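Taurocyamine kinase (Schistosoma mansoni, PDB 4WOD) catalyses the reversible, magnesium-dependent transfer of phosphate between ATP and taurocyamine, giving N-phosphotaurocyamine and ADP. Local coordinates at residues E4-D16 with Y26-T38. The protein carries 4 engineered substitutions. Residues are numbered along the deposited sequence; the frame is centred on the assembly and turned at random.
Sequences ESLQNLQVKIRND and YLTDDIVKKYQAT. Engineered in segment 4-16: Val11 (natural residue Ala).
In the small helical N-terminal domain of the first phosphagen kinase repeat, Gln10 and Arg14 of helix 6-14 reach the start of helix 29-35, which runs back antiparallel at an axis angle of 163°. The amide of Gln10 makes both direct hydrogen bonds of the contact: NE2 gives one hydrogen to Leu27 O (3.1 Å), close to the amide plane, and the other to Asp29 OD1 (3.0 Å), on the lone pair turned away from OD2. Both amide hydrogens of the buried Gln10 are thereby used, and the turn at Leu27, an inverse gamma turn, is tied to the neighbouring helix. Asp29 OD1 also forms a salt bridge with Arg14 NH1 at 3.1 Å, so an amide and a guanidinium share one carboxylate oxygen. Gln10 NE2 lies over the centre of the guanidinium face, 3.5 Å above its plane. Two waters extend the link: one accepts from Arg14 NE and lies within hydrogen-bonding distance of Leu27 O, the other accepts from Arg14 NH2 and Asp29 N.

Toward the start of helix 6-14 and the end of helix 29-35, the contact is largely apolar. Leu6, its CG anti to the backbone N (chi1 -178°), sends CD2 to within 3.9 Å of Val32 CA and equally near Gln36 CA, while its CD1 meets Leu27 CD1 at 4.2 Å. Val32 CG2 lies against Gln10 CD at 3.8 Å, flanking the amide. Leu6 also touches Val50 of helix 46-55, and Tyr26 packs on helix 74-84. The whole is an antiparallel helix pair within the all-helical N-terminal domain characteristic of phosphagen kinases.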
loop_
_atom_site.group_PDB
_atom_site.type_symbol
_atom_site.label_atom_id
_atom_site.label_comp_id
_atom_site.label_asym_id
_atom_site.label_seq_id
_atom_site.Cartn_x
_atom_site.Cartn_y
_atom_site.Cartn_z
ATOM N N GLU A 4 35.380 -1.640 -9.925
ATOM C CA GLU A 4 35.696 -3.070 -9.765
ATOM C C GLU A 4 35.178 -3.949 -10.912
ATOM O O GLU A 4 34.268 -3.558 -11.662
ATOM C CB GLU A 4 35.123 -3.601 -8.445
ATOM C CG GLU A 4 35.578 -2.825 -7.234
ATOM C CD GLU A 4 35.588 -3.646 -5.947
ATOM O OE1 GLU A 4 35.427 -3.025 -4.874
ATOM O OE2 GLU A 4 35.784 -4.885 -5.999
ATOM N N SER A 5 35.754 -5.141 -11.045
ATOM C CA SER A 5 35.172 -6.155 -11.928
ATOM C C SER A 5 33.672 -6.348 -11.713
ATOM O O SER A 5 33.155 -6.245 -10.588
ATOM C CB SER A 5 35.885 -7.499 -11.759
ATOM O OG SER A 5 35.678 -7.986 -10.454
ATOM N N LEU A 6 32.977 -6.605 -12.816
ATOM C CA LEU A 6 31.557 -6.929 -12.774
ATOM C C LEU A 6 31.275 -8.107 -11.833
ATOM O O LEU A 6 30.338 -8.059 -11.031
ATOM C CB LEU A 6 31.047 -7.238 -14.185
ATOM C CG LEU A 6 29.563 -7.562 -14.369
ATOM C CD1 LEU A 6 28.692 -6.367 -13.982
ATOM C CD2 LEU A 6 29.323 -7.998 -15.807
ATOM N N GLN A 7 32.108 -9.140 -11.882
ATOM C CA GLN A 7 31.872 -10.259 -10.970
ATOM C C GLN A 7 31.962 -9.823 -9.505
ATOM O O GLN A 7 31.153 -10.278 -8.684
ATOM C CB GLN A 7 32.836 -11.418 -11.252
ATOM C CG GLN A 7 34.297 -11.052 -11.183
ATOM C CD GLN A 7 35.211 -12.219 -11.553
ATOM O OE1 GLN A 7 34.750 -13.291 -11.953
ATOM N NE2 GLN A 7 36.505 -12.009 -11.416
ATOM N N ASN A 8 32.904 -8.935 -9.168
ATOM C CA ASN A 8 33.001 -8.427 -7.794
ATOM C C ASN A 8 31.759 -7.681 -7.380
ATOM O O ASN A 8 31.290 -7.799 -6.253
ATOM C CB ASN A 8 34.189 -7.479 -7.609
ATOM C CG ASN A 8 35.516 -8.212 -7.504
ATOM O OD1 ASN A 8 35.608 -9.388 -7.842
ATOM N ND2 ASN A 8 36.552 -7.506 -7.055
ATOM N N LEU A 9 31.259 -6.865 -8.298
ATOM C CA LEU A 9 30.118 -6.003 -8.019
ATOM C C LEU A 9 28.862 -6.865 -7.829
ATOM O O LEU A 9 28.019 -6.595 -6.959
ATOM C CB LEU A 9 29.935 -4.973 -9.155
ATOM C CG LEU A 9 30.990 -3.859 -9.310
ATOM C CD1 LEU A 9 30.685 -2.921 -10.508
ATOM C CD2 LEU A 9 31.169 -3.059 -8.025
ATOM N N GLN A 10 28.750 -7.919 -8.627
ATOM C CA GLN A 10 27.629 -8.842 -8.493
ATOM C C GLN A 10 27.629 -9.501 -7.113
ATOM O O GLN A 10 26.616 -9.504 -6.421
ATOM C CB GLN A 10 27.661 -9.929 -9.571
ATOM C CG GLN A 10 26.485 -10.892 -9.478
ATOM C CD GLN A 10 26.817 -12.280 -10.012
ATOM O OE1 GLN A 10 27.939 -12.751 -9.858
ATOM N NE2 GLN A 10 25.845 -12.931 -10.658
ATOM N N VAL A 11 28.760 -10.075 -6.726
ATOM C CA VAL A 11 28.896 -10.632 -5.379
ATOM C C VAL A 11 28.553 -9.627 -4.260
ATOM O O VAL A 11 27.835 -9.976 -3.318
ATOM C CB VAL A 11 30.306 -11.187 -5.175
ATOM C CG1 VAL A 11 30.586 -11.464 -3.687
ATOM C CG2 VAL A 11 30.463 -12.453 -6.001
ATOM N N LYS A 12 29.034 -8.388 -4.368
ATOM C CA LYS A 12 28.710 -7.350 -3.383
ATOM C C LYS A 12 27.205 -7.086 -3.307
ATOM O O LYS A 12 26.610 -7.053 -2.221
ATOM C CB LYS A 12 29.447 -6.042 -3.713
ATOM C CG LYS A 12 30.936 -6.051 -3.404
ATOM C CD LYS A 12 31.576 -4.708 -3.730
ATOM C CE LYS A 12 32.962 -4.608 -3.130
ATOM N NZ LYS A 12 32.905 -4.453 -1.648
ATOM N N ILE A 13 26.597 -6.898 -4.471
ATOM C CA ILE A 13 25.176 -6.653 -4.557
ATOM C C ILE A 13 24.365 -7.849 -4.036
ATOM O O ILE A 13 23.384 -7.675 -3.321
ATOM C CB ILE A 13 24.775 -6.327 -6.015
ATOM C CG1 ILE A 13 25.427 -5.001 -6.441
ATOM C CG2 ILE A 13 23.261 -6.270 -6.146
ATOM C CD1 ILE A 13 25.412 -4.713 -7.954
ATOM N N ARG A 14 24.774 -9.066 -4.379
ATOM C CA ARG A 14 24.036 -10.248 -3.923
ATOM C C ARG A 14 24.217 -10.505 -2.428
ATOM O O ARG A 14 23.277 -10.886 -1.744
ATOM C CB ARG A 14 24.458 -11.473 -4.711
ATOM C CG ARG A 14 23.758 -11.563 -6.027
ATOM C CD ARG A 14 24.088 -12.855 -6.726
ATOM N NE ARG A 14 23.172 -13.092 -7.829
ATOM C CZ ARG A 14 23.224 -14.157 -8.618
ATOM N NH1 ARG A 14 24.165 -15.075 -8.423
ATOM N NH2 ARG A 14 22.340 -14.295 -9.598
ATOM N N ASN A 15 25.425 -10.286 -1.924
ATOM C CA ASN A 15 25.707 -10.505 -0.505
ATOM C C ASN A 15 25.106 -9.442 0.411
ATOM O O ASN A 15 25.202 -9.545 1.634
ATOM C CB ASN A 15 27.217 -10.568 -0.261
ATOM C CG ASN A 15 27.817 -11.898 -0.664
ATOM O OD1 ASN A 15 27.097 -12.872 -0.915
ATOM N ND2 ASN A 15 29.149 -11.952 -0.717
ATOM N N ASP A 16 24.502 -8.415 -0.172
ATOM C CA ASP A 16 23.992 -7.317 0.631
ATOM C C ASP A 16 22.510 -7.519 0.928
ATOM O O ASP A 16 21.658 -7.396 0.044
ATOM C CB ASP A 16 24.231 -5.981 -0.075
ATOM C CG ASP A 16 24.007 -4.791 0.841
ATOM O OD1 ASP A 16 23.560 -4.989 1.995
ATOM O OD2 ASP A 16 24.272 -3.650 0.401
ATOM N N TYR A 26 18.261 -9.074 -11.766
ATOM C CA TYR A 26 18.558 -9.501 -13.123
ATOM C C TYR A 26 20.047 -9.640 -13.439
ATOM O O TYR A 26 20.400 -10.142 -14.514
ATOM C CB TYR A 26 17.881 -8.546 -14.111
ATOM C CG TYR A 26 16.370 -8.634 -14.023
ATOM C CD1 TYR A 26 15.693 -9.799 -14.410
ATOM C CD2 TYR A 26 15.617 -7.567 -13.536
ATOM C CE1 TYR A 26 14.313 -9.890 -14.310
ATOM C CE2 TYR A 26 14.245 -7.644 -13.442
ATOM C CZ TYR A 26 13.592 -8.812 -13.832
ATOM O OH TYR A 26 12.225 -8.885 -13.733
ATOM N N LEU A 27 20.925 -9.247 -12.514
ATOM C CA LEU A 27 22.361 -9.414 -12.760
ATOM C C LEU A 27 22.780 -10.853 -12.412
ATOM O O LEU A 27 23.460 -11.110 -11.406
ATOM C CB LEU A 27 23.185 -8.392 -11.971
ATOM C CG LEU A 27 24.684 -8.307 -12.281
ATOM C CD1 LEU A 27 24.897 -8.041 -13.767
ATOM C CD2 LEU A 27 25.356 -7.235 -11.447
ATOM N N THR A 28 22.355 -11.785 -13.256
ATOM C CA THR A 28 22.551 -13.212 -12.998
ATOM C C THR A 28 23.945 -13.663 -13.393
ATOM O O THR A 28 24.676 -12.941 -14.084
ATOM C CB THR A 28 21.526 -14.062 -13.753
ATOM O OG1 THR A 28 21.793 -14.000 -15.167
ATOM C CG2 THR A 28 20.107 -13.556 -13.465
ATOM N N ASP A 29 24.309 -14.864 -12.953
ATOM C CA ASP A 29 25.556 -15.488 -13.379
ATOM C C ASP A 29 25.673 -15.495 -14.911
ATOM O O ASP A 29 26.726 -15.164 -15.456
ATOM C CB ASP A 29 25.675 -16.923 -12.828
ATOM C CG ASP A 29 25.929 -16.962 -11.318
ATOM O OD1 ASP A 29 26.152 -15.889 -10.714
ATOM O OD2 ASP A 29 25.923 -18.065 -10.733
ATOM N N ASP A 30 24.597 -15.848 -15.607
ATOM C CA ASP A 30 24.672 -15.939 -17.064
ATOM C C ASP A 30 24.911 -14.564 -17.679
ATOM O O ASP A 30 25.647 -14.428 -18.660
ATOM C CB ASP A 30 23.396 -16.557 -17.644
ATOM C CG ASP A 30 23.271 -18.038 -17.329
ATOM O OD1 ASP A 30 24.270 -18.630 -16.854
ATOM O OD2 ASP A 30 22.183 -18.605 -17.563
ATOM N N ILE A 31 24.269 -13.556 -17.099
ATOM C CA ILE A 31 24.409 -12.186 -17.586
ATOM C C ILE A 31 25.848 -11.694 -17.402
ATOM O O ILE A 31 26.435 -11.097 -18.300
ATOM C CB ILE A 31 23.425 -11.230 -16.864
ATOM C CG1 ILE A 31 22.002 -11.388 -17.429
ATOM C CG2 ILE A 31 23.910 -9.772 -16.964
ATOM C CD1 ILE A 31 21.829 -10.914 -18.902
ATOM N N VAL A 32 26.417 -11.959 -16.234
ATOM C CA VAL A 32 27.811 -11.598 -15.964
ATOM C C VAL A 32 28.755 -12.291 -16.937
ATOM O O VAL A 32 29.673 -11.671 -17.483
ATOM C CB VAL A 32 28.211 -11.949 -14.519
ATOM C CG1 VAL A 32 29.732 -11.832 -14.314
ATOM C CG2 VAL A 32 27.475 -11.062 -13.542
ATOM N N LYS A 33 28.521 -13.579 -17.160
ATOM C CA LYS A 33 29.358 -14.369 -18.062
ATOM C C LYS A 33 29.297 -13.831 -19.484
ATOM O O LYS A 33 30.305 -13.757 -20.183
ATOM C CB LYS A 33 28.918 -15.827 -18.038
ATOM C CG LYS A 33 29.891 -16.775 -18.695
ATOM C CD LYS A 33 29.741 -18.157 -18.072
ATOM C CE LYS A 33 29.817 -18.052 -16.549
ATOM N NZ LYS A 33 29.251 -19.241 -15.844
ATOM N N LYS A 34 28.100 -13.443 -19.904
ATOM C CA LYS A 34 27.911 -12.928 -21.249
ATOM C C LYS A 34 28.604 -11.579 -21.467
ATOM O O LYS A 34 29.207 -11.359 -22.512
ATOM C CB LYS A 34 26.421 -12.797 -21.556
ATOM C CG LYS A 34 26.142 -12.313 -22.962
ATOM C CD LYS A 34 24.665 -12.427 -23.295
ATOM C CE LYS A 34 24.463 -12.254 -24.793
ATOM N NZ LYS A 34 23.028 -12.157 -25.127
ATOM N N TYR A 35 28.523 -10.679 -20.484
ATOM C CA TYR A 35 28.893 -9.283 -20.713
ATOM C C TYR A 35 30.162 -8.770 -20.024
ATOM O O TYR A 35 30.489 -7.597 -20.147
ATOM C CB TYR A 35 27.734 -8.389 -20.289
ATOM C CG TYR A 35 26.478 -8.508 -21.144
ATOM C CD1 TYR A 35 26.535 -8.399 -22.533
ATOM C CD2 TYR A 35 25.235 -8.690 -20.549
ATOM C CE1 TYR A 35 25.380 -8.493 -23.305
ATOM C CE2 TYR A 35 24.075 -8.779 -21.312
ATOM C CZ TYR A 35 24.155 -8.675 -22.682
ATOM O OH TYR A 35 22.997 -8.749 -23.420
ATOM N N GLN A 36 30.887 -9.618 -19.306
ATOM C CA GLN A 36 31.932 -9.075 -18.429
ATOM C C GLN A 36 33.131 -8.489 -19.190
ATOM O O GLN A 36 33.922 -7.756 -18.603
ATOM C CB GLN A 36 32.420 -10.145 -17.452
ATOM C CG GLN A 36 32.858 -11.407 -18.134
ATOM C CD GLN A 36 33.446 -12.423 -17.171
ATOM O OE1 GLN A 36 33.471 -12.213 -15.953
ATOM N NE2 GLN A 36 33.941 -13.530 -17.720
ATOM N N ALA A 37 33.260 -8.803 -20.481
ATOM C CA ALA A 37 34.329 -8.237 -21.296
ATOM C C ALA A 37 33.783 -7.320 -22.381
ATOM O O ALA A 37 34.551 -6.725 -23.138
ATOM C CB ALA A 37 35.196 -9.350 -21.929
ATOM N N THR A 38 32.465 -7.183 -22.453
ATOM C CA THR A 38 31.859 -6.380 -23.511
ATOM C C THR A 38 31.927 -4.867 -23.239
ATOM O O THR A 38 31.691 -4.408 -22.108
ATOM C CB THR A 38 30.402 -6.812 -23.725
ATOM O OG1 THR A 38 30.371 -8.227 -23.925
ATOM C CG2 THR A 38 29.795 -6.113 -24.941
HETATM O O HOH W 1 34.001 -9.679 -14.123
HETATM O O HOH W 2 22.397 -10.616 -8.563
HETATM O O HOH W 3 22.507 -16.573 -11.279
#